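Side-chain contacts in putative polyketide biosynthesis enoyl-CoA hydratase homolog pksH (Bacillus subtilis, PDB 3HP0), which catalyses the dehydration of the PksL-tethered (S)-3-hydroxy-3-methylglutaryl group to a 3-methylglutaconyl moiety during synthesis of the antibiotic bacillaene: residues D91-L96 with V119-I124; Q41-C46 with G99-I104; D123-D128 with I152-R157. One frame throughout, in Å; residues are numbered along the deposited sequence.

Contact 1: residues D91-L96 with V119-I124; sequences DLWMKL and VSATDI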
loop_
_atom_site.group_PDB
_atom_site.type_symbol
_atom_site.label_atom_id
_atom_site.label_comp_id
_atom_site.label_asym_id
_atom_site.label_seq_id
_atom_site.Cartn_x
_atom_site.Cartn_y
_atom_site.Cartn_z
ATOM N N ASP A 91 -7.666 6.742 -3.210
ATOM C CA ASP A 91 -7.222 8.119 -3.417
ATOM C C ASP A 91 -5.951 8.431 -2.654
ATOM O O ASP A 91 -5.140 9.236 -3.100
ATOM C CB ASP A 91 -8.322 9.106 -3.030
ATOM C CG ASP A 91 -9.453 9.110 -4.025
ATOM O OD1 ASP A 91 -9.158 9.066 -5.239
ATOM O OD2 ASP A 91 -10.626 9.156 -3.604
ATOM N N LEU A 92 -5.789 7.791 -1.502
ATOM C CA LEU A 92 -4.593 7.958 -0.688
ATOM C C LEU A 92 -3.405 7.412 -1.487
ATOM O O LEU A 92 -2.384 8.090 -1.654
ATOM C CB LEU A 92 -4.742 7.180 0.611
ATOM C CG LEU A 92 -3.518 7.002 1.508
ATOM C CD1 LEU A 92 -2.885 8.345 1.835
ATOM C CD2 LEU A 92 -3.956 6.277 2.768
ATOM N N TRP A 93 -3.546 6.195 -2.000
ATOM C CA TRP A 93 -2.474 5.599 -2.778
ATOM C C TRP A 93 -2.198 6.450 -4.007
ATOM O O TRP A 93 -1.055 6.549 -4.453
ATOM C CB TRP A 93 -2.830 4.170 -3.188
ATOM C CG TRP A 93 -2.814 3.199 -2.032
ATOM C CD1 TRP A 93 -2.183 3.366 -0.833
ATOM C CD2 TRP A 93 -3.427 1.908 -1.986
ATOM N NE1 TRP A 93 -2.366 2.259 -0.041
ATOM C CE2 TRP A 93 -3.126 1.348 -0.724
ATOM C CE3 TRP A 93 -4.207 1.168 -2.886
ATOM C CZ2 TRP A 93 -3.578 0.078 -0.337
ATOM C CZ3 TRP A 93 -4.658 -0.091 -2.505
ATOM C CH2 TRP A 93 -4.340 -0.624 -1.240
HETATM N N MSE A 94 -3.244 7.075 -4.547
HETATM C CA MSE A 94 -3.079 7.936 -5.718
HETATM C C MSE A 94 -2.306 9.193 -5.335
HETATM O O MSE A 94 -1.471 9.676 -6.090
HETATM C CB MSE A 94 -4.430 8.348 -6.296
HETATM C CG MSE A 94 -5.193 7.230 -6.973
HETATM SE SE MSE A 94 -6.485 7.925 -8.258
HETATM C CE MSE A 94 -5.295 8.068 -9.785
ATOM N N LYS A 95 -2.589 9.706 -4.145
ATOM C CA LYS A 95 -1.943 10.912 -3.640
ATOM C C LYS A 95 -0.432 10.662 -3.548
ATOM O O LYS A 95 0.380 11.507 -3.944
ATOM C CB LYS A 95 -2.505 11.253 -2.256
ATOM C CG LYS A 95 -2.481 12.723 -1.880
ATOM C CD LYS A 95 -3.528 13.493 -2.673
ATOM C CE LYS A 95 -3.963 14.768 -1.948
ATOM N NZ LYS A 95 -5.099 15.467 -2.641
ATOM N N LEU A 96 -0.066 9.498 -3.017
ATOM C CA LEU A 96 1.332 9.127 -2.884
ATOM C C LEU A 96 2.039 9.237 -4.221
ATOM O O LEU A 96 3.201 9.631 -4.277
ATOM C CB LEU A 96 1.455 7.695 -2.365
ATOM C CG LEU A 96 1.496 7.414 -0.862
ATOM C CD1 LEU A 96 1.107 8.624 -0.036
ATOM C CD2 LEU A 96 0.580 6.246 -0.591
ATOM N N VAL A 119 3.293 0.048 -0.917
ATOM C CA VAL A 119 4.610 -0.097 -1.530
ATOM C C VAL A 119 4.617 0.175 -3.034
ATOM O O VAL A 119 5.551 0.788 -3.560
ATOM C CB VAL A 119 5.188 -1.508 -1.267
ATOM C CG1 VAL A 119 6.487 -1.683 -2.016
ATOM C CG2 VAL A 119 5.413 -1.714 0.240
ATOM N N SER A 120 3.573 -0.280 -3.716
ATOM C CA SER A 120 3.456 -0.106 -5.152
ATOM C C SER A 120 3.229 1.347 -5.523
ATOM O O SER A 120 3.773 1.827 -6.519
ATOM C CB SER A 120 2.282 -0.924 -5.695
ATOM O OG SER A 120 2.384 -2.290 -5.339
ATOM N N ALA A 121 2.412 2.030 -4.721
ATOM C CA ALA A 121 2.056 3.421 -4.961
ATOM C C ALA A 121 3.166 4.437 -4.718
ATOM O O ALA A 121 3.235 5.453 -5.425
ATOM C CB ALA A 121 0.844 3.785 -4.117
ATOM N N THR A 122 4.024 4.183 -3.727
ATOM C CA THR A 122 5.089 5.116 -3.425
ATOM C C THR A 122 5.981 5.288 -4.641
ATOM O O THR A 122 6.110 4.374 -5.457
ATOM C CB THR A 122 5.927 4.664 -2.182
ATOM O OG1 THR A 122 6.562 3.395 -2.418
ATOM C CG2 THR A 122 5.012 4.557 -0.953
ATOM N N ASP A 123 6.563 6.474 -4.779
ATOM C CA ASP A 123 7.452 6.777 -5.900
ATOM C C ASP A 123 8.681 5.876 -5.876
ATOM O O ASP A 123 9.227 5.538 -6.925
ATOM C CB ASP A 123 7.940 8.222 -5.827
ATOM C CG ASP A 123 6.830 9.230 -6.032
ATOM O OD1 ASP A 123 6.188 9.201 -7.107
ATOM O OD2 ASP A 123 6.612 10.059 -5.123
ATOM N N ILE A 124 9.109 5.518 -4.662
ATOM C CA ILE A 124 10.281 4.683 -4.443
ATOM C C ILE A 124 10.066 3.710 -3.294
ATOM O O ILE A 124 9.650 4.100 -2.197
ATOM C CB ILE A 124 11.509 5.544 -4.106
ATOM C CG1 ILE A 124 11.807 6.476 -5.281
ATOM C CG2 ILE A 124 12.707 4.644 -3.749
ATOM C CD1 ILE A 124 13.009 7.347 -5.073
#
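The indole of Trp93 meets the methyl of Ala121 obliquely, while the ring of Phe118, one turn back on the same helix as Ala121, packs against the indole edge-to-face. Because CG of Trp93 stands anti to the carbonyl carbon (chi1 -71°), the ring is carried past the alanine, leaving Trp93 CB as the nearest side-chain carbon, 3.8 Å from Ala121 CB. That same methyl rests on the helix backbone, with Ala121 CB only 3.4 Å from Trp93 O. Leu96 flanks it one turn on, CD2 lying 4.3 Å from Ala121 CB. In the crotonase fold the helix equivalent to 115-121 typically offers a backbone N-H at its start to the oxyanion hole; here the far end of that helix is buried against helix 87-98, and the Trp93 side chain lies about 10 Å from that of the active-site residue Glu137. Beyond Ala121 the chain leaves the helix at Thr122, and the Asp123 carboxylate comes close to the end of helix 87-98. Asp123 OD2 and Leu96 O, 3.5 Å apart, are both acceptors with donors of their own: Thr103 N and, in a salt bridge, Lys211 NZ serve the carboxylate oxygen, and Thr103 OG1 the carbonyl, so one threonine serves both.

Contact 2: residues Q41-C46 with G99-I104; sequences QVLNQC and GPYVTI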
loop_
_atom_site.group_PDB
_atom_site.type_symbol
_atom_site.label_atom_id
_atom_site.label_comp_id
_atom_site.label_asym_id
_atom_site.label_seq_id
_atom_site.Cartn_x
_atom_site.Cartn_y
_atom_site.Cartn_z
ATOM N N GLN A 41 -4.489 13.418 6.065
ATOM C CA GLN A 41 -4.292 14.599 6.888
ATOM C C GLN A 41 -2.812 14.973 6.979
ATOM O O GLN A 41 -2.455 16.153 6.957
ATOM C CB GLN A 41 -4.842 14.320 8.280
ATOM C CG GLN A 41 -4.705 15.459 9.248
ATOM C CD GLN A 41 -5.081 15.045 10.654
ATOM O OE1 GLN A 41 -6.147 14.465 10.881
ATOM N NE2 GLN A 41 -4.208 15.341 11.609
ATOM N N VAL A 42 -1.954 13.967 7.097
ATOM C CA VAL A 42 -0.521 14.199 7.169
ATOM C C VAL A 42 -0.004 14.655 5.803
ATOM O O VAL A 42 0.875 15.516 5.716
ATOM C CB VAL A 42 0.237 12.918 7.576
ATOM C CG1 VAL A 42 1.734 13.162 7.512
ATOM C CG2 VAL A 42 -0.171 12.487 8.972
ATOM N N LEU A 43 -0.551 14.075 4.737
ATOM C CA LEU A 43 -0.129 14.430 3.394
ATOM C C LEU A 43 -0.524 15.851 3.024
ATOM O O LEU A 43 0.176 16.509 2.253
ATOM C CB LEU A 43 -0.685 13.435 2.371
ATOM C CG LEU A 43 -0.049 12.043 2.410
ATOM C CD1 LEU A 43 -0.572 11.217 1.252
ATOM C CD2 LEU A 43 1.476 12.164 2.330
ATOM N N ASN A 44 -1.645 16.325 3.559
ATOM C CA ASN A 44 -2.076 17.696 3.297
ATOM C C ASN A 44 -1.095 18.671 3.937
ATOM O O ASN A 44 -0.840 19.745 3.398
ATOM C CB ASN A 44 -3.479 17.946 3.840
ATOM C CG ASN A 44 -4.550 17.582 2.841
ATOM O OD1 ASN A 44 -4.493 18.013 1.687
ATOM N ND2 ASN A 44 -5.533 16.793 3.268
ATOM N N GLN A 45 -0.546 18.301 5.087
ATOM C CA GLN A 45 0.429 19.162 5.743
ATOM C C GLN A 45 1.680 19.220 4.867
ATOM O O GLN A 45 2.323 20.260 4.755
ATOM C CB GLN A 45 0.801 18.616 7.123
ATOM C CG GLN A 45 -0.332 18.639 8.132
ATOM C CD GLN A 45 0.074 18.082 9.486
ATOM O OE1 GLN A 45 -0.731 18.029 10.418
ATOM N NE2 GLN A 45 1.326 17.663 9.600
ATOM N N CYS A 46 2.017 18.095 4.243
ATOM C CA CYS A 46 3.185 18.021 3.379
ATOM C C CYS A 46 2.934 18.679 2.017
ATOM O O CYS A 46 3.869 18.937 1.265
ATOM C CB CYS A 46 3.592 16.560 3.166
ATOM S SG CYS A 46 4.020 15.665 4.667
ATOM N N GLY A 99 1.250 13.642 -5.239
ATOM C CA GLY A 99 1.618 14.793 -4.441
ATOM C C GLY A 99 2.950 15.464 -4.718
ATOM O O GLY A 99 3.862 14.860 -5.283
ATOM N N PRO A 100 3.088 16.734 -4.302
ATOM C CA PRO A 100 4.317 17.506 -4.501
ATOM C C PRO A 100 5.404 17.076 -3.513
ATOM O O PRO A 100 5.821 17.841 -2.641
ATOM C CB PRO A 100 3.854 18.939 -4.277
ATOM C CG PRO A 100 2.875 18.774 -3.144
ATOM C CD PRO A 100 2.087 17.520 -3.550
ATOM N N TYR A 101 5.846 15.833 -3.664
ATOM C CA TYR A 101 6.897 15.251 -2.838
ATOM C C TYR A 101 7.170 13.836 -3.310
ATOM O O TYR A 101 6.317 13.196 -3.909
ATOM C CB TYR A 101 6.502 15.236 -1.358
ATOM C CG TYR A 101 5.044 14.936 -1.126
ATOM C CD1 TYR A 101 4.492 13.713 -1.522
ATOM C CD2 TYR A 101 4.199 15.892 -0.556
ATOM C CE1 TYR A 101 3.144 13.447 -1.368
ATOM C CE2 TYR A 101 2.838 15.636 -0.395
ATOM C CZ TYR A 101 2.316 14.407 -0.809
ATOM O OH TYR A 101 0.966 14.160 -0.705
ATOM N N VAL A 102 8.383 13.368 -3.053
ATOM C CA VAL A 102 8.782 12.031 -3.428
ATOM C C VAL A 102 8.399 11.120 -2.277
ATOM O O VAL A 102 8.826 11.343 -1.139
ATOM C CB VAL A 102 10.303 11.991 -3.691
ATOM C CG1 VAL A 102 10.785 10.560 -3.858
ATOM C CG2 VAL A 102 10.613 12.817 -4.952
ATOM N N THR A 103 7.559 10.121 -2.556
ATOM C CA THR A 103 7.141 9.204 -1.509
ATOM C C THR A 103 7.988 7.946 -1.566
ATOM O O THR A 103 8.359 7.487 -2.644
ATOM C CB THR A 103 5.632 8.868 -1.611
ATOM O OG1 THR A 103 5.355 8.232 -2.860
ATOM C CG2 THR A 103 4.804 10.153 -1.507
ATOM N N ILE A 104 8.300 7.409 -0.391
ATOM C CA ILE A 104 9.141 6.224 -0.277
ATOM C C ILE A 104 8.616 5.205 0.709
ATOM O O ILE A 104 8.232 5.550 1.820
ATOM C CB ILE A 104 10.574 6.562 0.226
ATOM C CG1 ILE A 104 11.192 7.682 -0.597
ATOM C CG2 ILE A 104 11.456 5.314 0.157
ATOM C CD1 ILE A 104 12.566 8.068 -0.103
HETATM O O HOH W 1 -0.444 16.272 -0.244
#
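Tyr101 lies with one ring edge against Cys46 and its hydroxyl end against Leu43, joining the loop before strand 102-107 to helix 34-48. Cys46 O approaches in the plane of the ring, 3.6 Å from Tyr101 CD2, so a carbonyl oxygen faces the slightly positive ring hydrogens. Just beside it Cys46 CB packs at 3.8 Å from Tyr101 CE2. Leu43 crosses the tyrosine at about a right angle, its CB 3.6 Å from Tyr101 OH and its CD2 3.9 Å from Tyr101 CZ. A water also in the ring plane links the two sides: it donates to Leu43 O at 2.6 Å and bonds to Tyr101 OH at the same length, giving the buried hydroxyl a polar partner. Here, in the crotonase fold, helices 34-48 and 87-98 come together beside the loop that leads into strand 102-107, an inner strand of the main sheet; Leu43 reaches Leu92 and Leu96 as well. Further out, the turn behind the ring sets its place. Pro100 is the centre of an inverse gamma turn that folds Gly99 back over the tyrosine, with Gly99 C 3.8 Å above the ring plane and over its centre. Tyr101 CG sits between the backbone N and the carbonyl carbon (chi1 37°), which turns the ring under that glycine. Lys204 bridges the two sides again, bonding to both Cys46 O and Pro100 O.

Contact 3: residues D123-D128 with I152-R157; sequences DIAIAD and IRRIGR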
loop_
_atom_site.group_PDB
_atom_site.type_symbol
_atom_site.label_atom_id
_atom_site.label_comp_id
_atom_site.label_asym_id
_atom_site.label_seq_id
_atom_site.Cartn_x
_atom_site.Cartn_y
_atom_site.Cartn_z
ATOM N N ASP A 123 6.563 6.474 -4.779
ATOM C CA ASP A 123 7.452 6.777 -5.900
ATOM C C ASP A 123 8.681 5.876 -5.876
ATOM O O ASP A 123 9.227 5.538 -6.925
ATOM C CB ASP A 123 7.940 8.222 -5.827
ATOM C CG ASP A 123 6.830 9.230 -6.032
ATOM O OD1 ASP A 123 6.188 9.201 -7.107
ATOM O OD2 ASP A 123 6.612 10.059 -5.123
ATOM N N ILE A 124 9.109 5.518 -4.662
ATOM C CA ILE A 124 10.281 4.683 -4.443
ATOM C C ILE A 124 10.066 3.710 -3.294
ATOM O O ILE A 124 9.650 4.100 -2.197
ATOM C CB ILE A 124 11.509 5.544 -4.106
ATOM C CG1 ILE A 124 11.807 6.476 -5.281
ATOM C CG2 ILE A 124 12.707 4.644 -3.749
ATOM C CD1 ILE A 124 13.009 7.347 -5.073
ATOM N N ALA A 125 10.372 2.442 -3.543
ATOM C CA ALA A 125 10.201 1.416 -2.527
ATOM C C ALA A 125 11.517 0.691 -2.266
ATOM O O ALA A 125 12.102 0.109 -3.177
ATOM C CB ALA A 125 9.126 0.421 -2.965
ATOM N N ILE A 126 11.973 0.734 -1.020
ATOM C CA ILE A 126 13.219 0.066 -0.644
ATOM C C ILE A 126 12.967 -1.007 0.422
ATOM O O ILE A 126 11.998 -0.946 1.173
ATOM C CB ILE A 126 14.247 1.074 -0.090
ATOM C CG1 ILE A 126 13.777 1.606 1.256
ATOM C CG2 ILE A 126 14.405 2.238 -1.052
ATOM C CD1 ILE A 126 14.747 2.549 1.885
ATOM N N ALA A 127 13.846 -1.992 0.496
ATOM C CA ALA A 127 13.651 -3.040 1.484
ATOM C C ALA A 127 14.961 -3.697 1.897
ATOM O O ALA A 127 16.033 -3.319 1.420
ATOM C CB ALA A 127 12.687 -4.090 0.922
ATOM N N ASP A 128 14.857 -4.668 2.805
ATOM C CA ASP A 128 16.010 -5.437 3.259
ATOM C C ASP A 128 15.768 -6.897 2.875
ATOM O O ASP A 128 14.735 -7.218 2.290
ATOM C CB ASP A 128 16.218 -5.307 4.772
ATOM C CG ASP A 128 15.056 -5.852 5.581
ATOM O OD1 ASP A 128 14.447 -6.858 5.163
ATOM O OD2 ASP A 128 14.766 -5.280 6.653
ATOM N N ILE A 152 0.422 -3.359 -11.076
ATOM C CA ILE A 152 0.596 -3.511 -12.509
ATOM C C ILE A 152 1.438 -2.397 -13.109
ATOM O O ILE A 152 2.264 -2.642 -13.985
ATOM C CB ILE A 152 -0.781 -3.574 -13.216
ATOM C CG1 ILE A 152 -1.443 -4.914 -12.875
ATOM C CG2 ILE A 152 -0.622 -3.328 -14.739
ATOM C CD1 ILE A 152 -2.796 -5.122 -13.517
ATOM N N ARG A 153 1.237 -1.168 -12.642
ATOM C CA ARG A 153 2.030 -0.067 -13.172
ATOM C C ARG A 153 3.527 -0.321 -12.908
ATOM O O ARG A 153 4.382 0.094 -13.687
ATOM C CB ARG A 153 1.613 1.274 -12.546
ATOM C CG ARG A 153 2.579 2.407 -12.930
ATOM C CD ARG A 153 2.449 3.671 -12.076
ATOM N NE ARG A 153 3.668 4.477 -12.192
ATOM C CZ ARG A 153 4.827 4.184 -11.595
ATOM N NH1 ARG A 153 4.930 3.107 -10.819
ATOM N NH2 ARG A 153 5.894 4.946 -11.803
ATOM N N ARG A 154 3.834 -1.008 -11.814
ATOM C CA ARG A 154 5.224 -1.293 -11.464
ATOM C C ARG A 154 5.850 -2.524 -12.109
ATOM O O ARG A 154 6.982 -2.465 -12.580
ATOM C CB ARG A 154 5.380 -1.436 -9.942
ATOM C CG ARG A 154 5.832 -0.180 -9.236
ATOM C CD ARG A 154 5.909 -0.387 -7.736
ATOM N NE ARG A 154 6.414 0.806 -7.075
ATOM C CZ ARG A 154 7.705 1.075 -6.884
ATOM N NH1 ARG A 154 8.637 0.218 -7.294
ATOM N NH2 ARG A 154 8.066 2.228 -6.321
ATOM N N ILE A 155 5.120 -3.638 -12.146
ATOM C CA ILE A 155 5.701 -4.873 -12.674
ATOM C C ILE A 155 5.123 -5.430 -13.954
ATOM O O ILE A 155 5.626 -6.411 -14.479
ATOM C CB ILE A 155 5.640 -5.985 -11.622
ATOM C CG1 ILE A 155 4.185 -6.328 -11.308
ATOM C CG2 ILE A 155 6.330 -5.528 -10.340
ATOM C CD1 ILE A 155 4.047 -7.507 -10.371
ATOM N N GLY A 156 4.065 -4.814 -14.455
ATOM C CA GLY A 156 3.467 -5.295 -15.677
ATOM C C GLY A 156 2.288 -6.196 -15.380
ATOM O O GLY A 156 2.114 -6.673 -14.258
ATOM N N ARG A 157 1.478 -6.420 -16.404
ATOM C CA ARG A 157 0.299 -7.252 -16.299
ATOM C C ARG A 157 0.614 -8.726 -16.032
ATOM O O ARG A 157 0.020 -9.335 -15.152
ATOM C CB ARG A 157 -0.524 -7.134 -17.583
ATOM C CG ARG A 157 -1.863 -6.470 -17.391
ATOM C CD ARG A 157 -1.938 -5.066 -17.984
ATOM N NE ARG A 157 -3.174 -4.419 -17.537
ATOM C CZ ARG A 157 -3.453 -3.128 -17.663
ATOM N NH1 ARG A 157 -2.595 -2.300 -18.236
ATOM N NH2 ARG A 157 -4.591 -2.662 -17.178
#
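Arg154 reaches Ala125 by a side chain that runs straight from CG to NE, with chi2 and chi3 both anti, while chi1, at -96°, is pulled away from a staggered value. The extended chain spans the 10.1 Å between the CA atoms of Arg154 and Asp123 and delivers a flat guanidinium to the start of strand 124-127. Ala125 CB lies over one face of that group, 4.0 Å from Arg154 NH2. Ile124 occupies the edge, its N in the guanidinium plane and its CA 3.8 Å from Arg154 NH2. Asp123 O comes in obliquely, 3.6 Å from the same nitrogen, and across these two segments the approach is one of packing.

The hydrogen bonds that orient the group come from its surroundings. Arg154 NE binds Ser120 O and NH2 binds Thr122 O, so the cation sits at the carbonyl end of helix 115-121, where the helix dipole would be expected to favour it. NH1 pairs with Asp182 OD1 in a salt bridge and also bonds to Gly179 O, while Ala125 N donates to the same Asp182 oxygen. The arginine and the strand thus share one carboxylate. At the base of the side chain, after Ile155 the chain leaves helix 148-155 at Gly156, whose positive phi of 97° turns the backbone; the residue is also the N-cap of helix 157-166. Strand 124-127 is one of the two outermost strands within this chain of the main sheet of the crotonase fold, and the arginine joins it to helix 148-155.

Overall arrangement
From the N terminus, contact 2 opens first, on helix 34-48, and closes a long loop when the chain reaches 99-104. Before it closes, contact 1 has opened on helix 87-98; it closes only at 119-124, so these two loops cross. Contact 3 opens at the point where contact 1 ends, sharing Asp123 and Ile124 with it, and closes on helix 148-155; it follows contact 2 in series. Strands 102-107 and 124-127, neighbours in the main sheet, join the set through the Ile124 N to Thr103 O bond. Together they join helices 34-48, 87-98, 115-121 and 148-155 to one another and to the neighbouring strands 102-107 and 124-127.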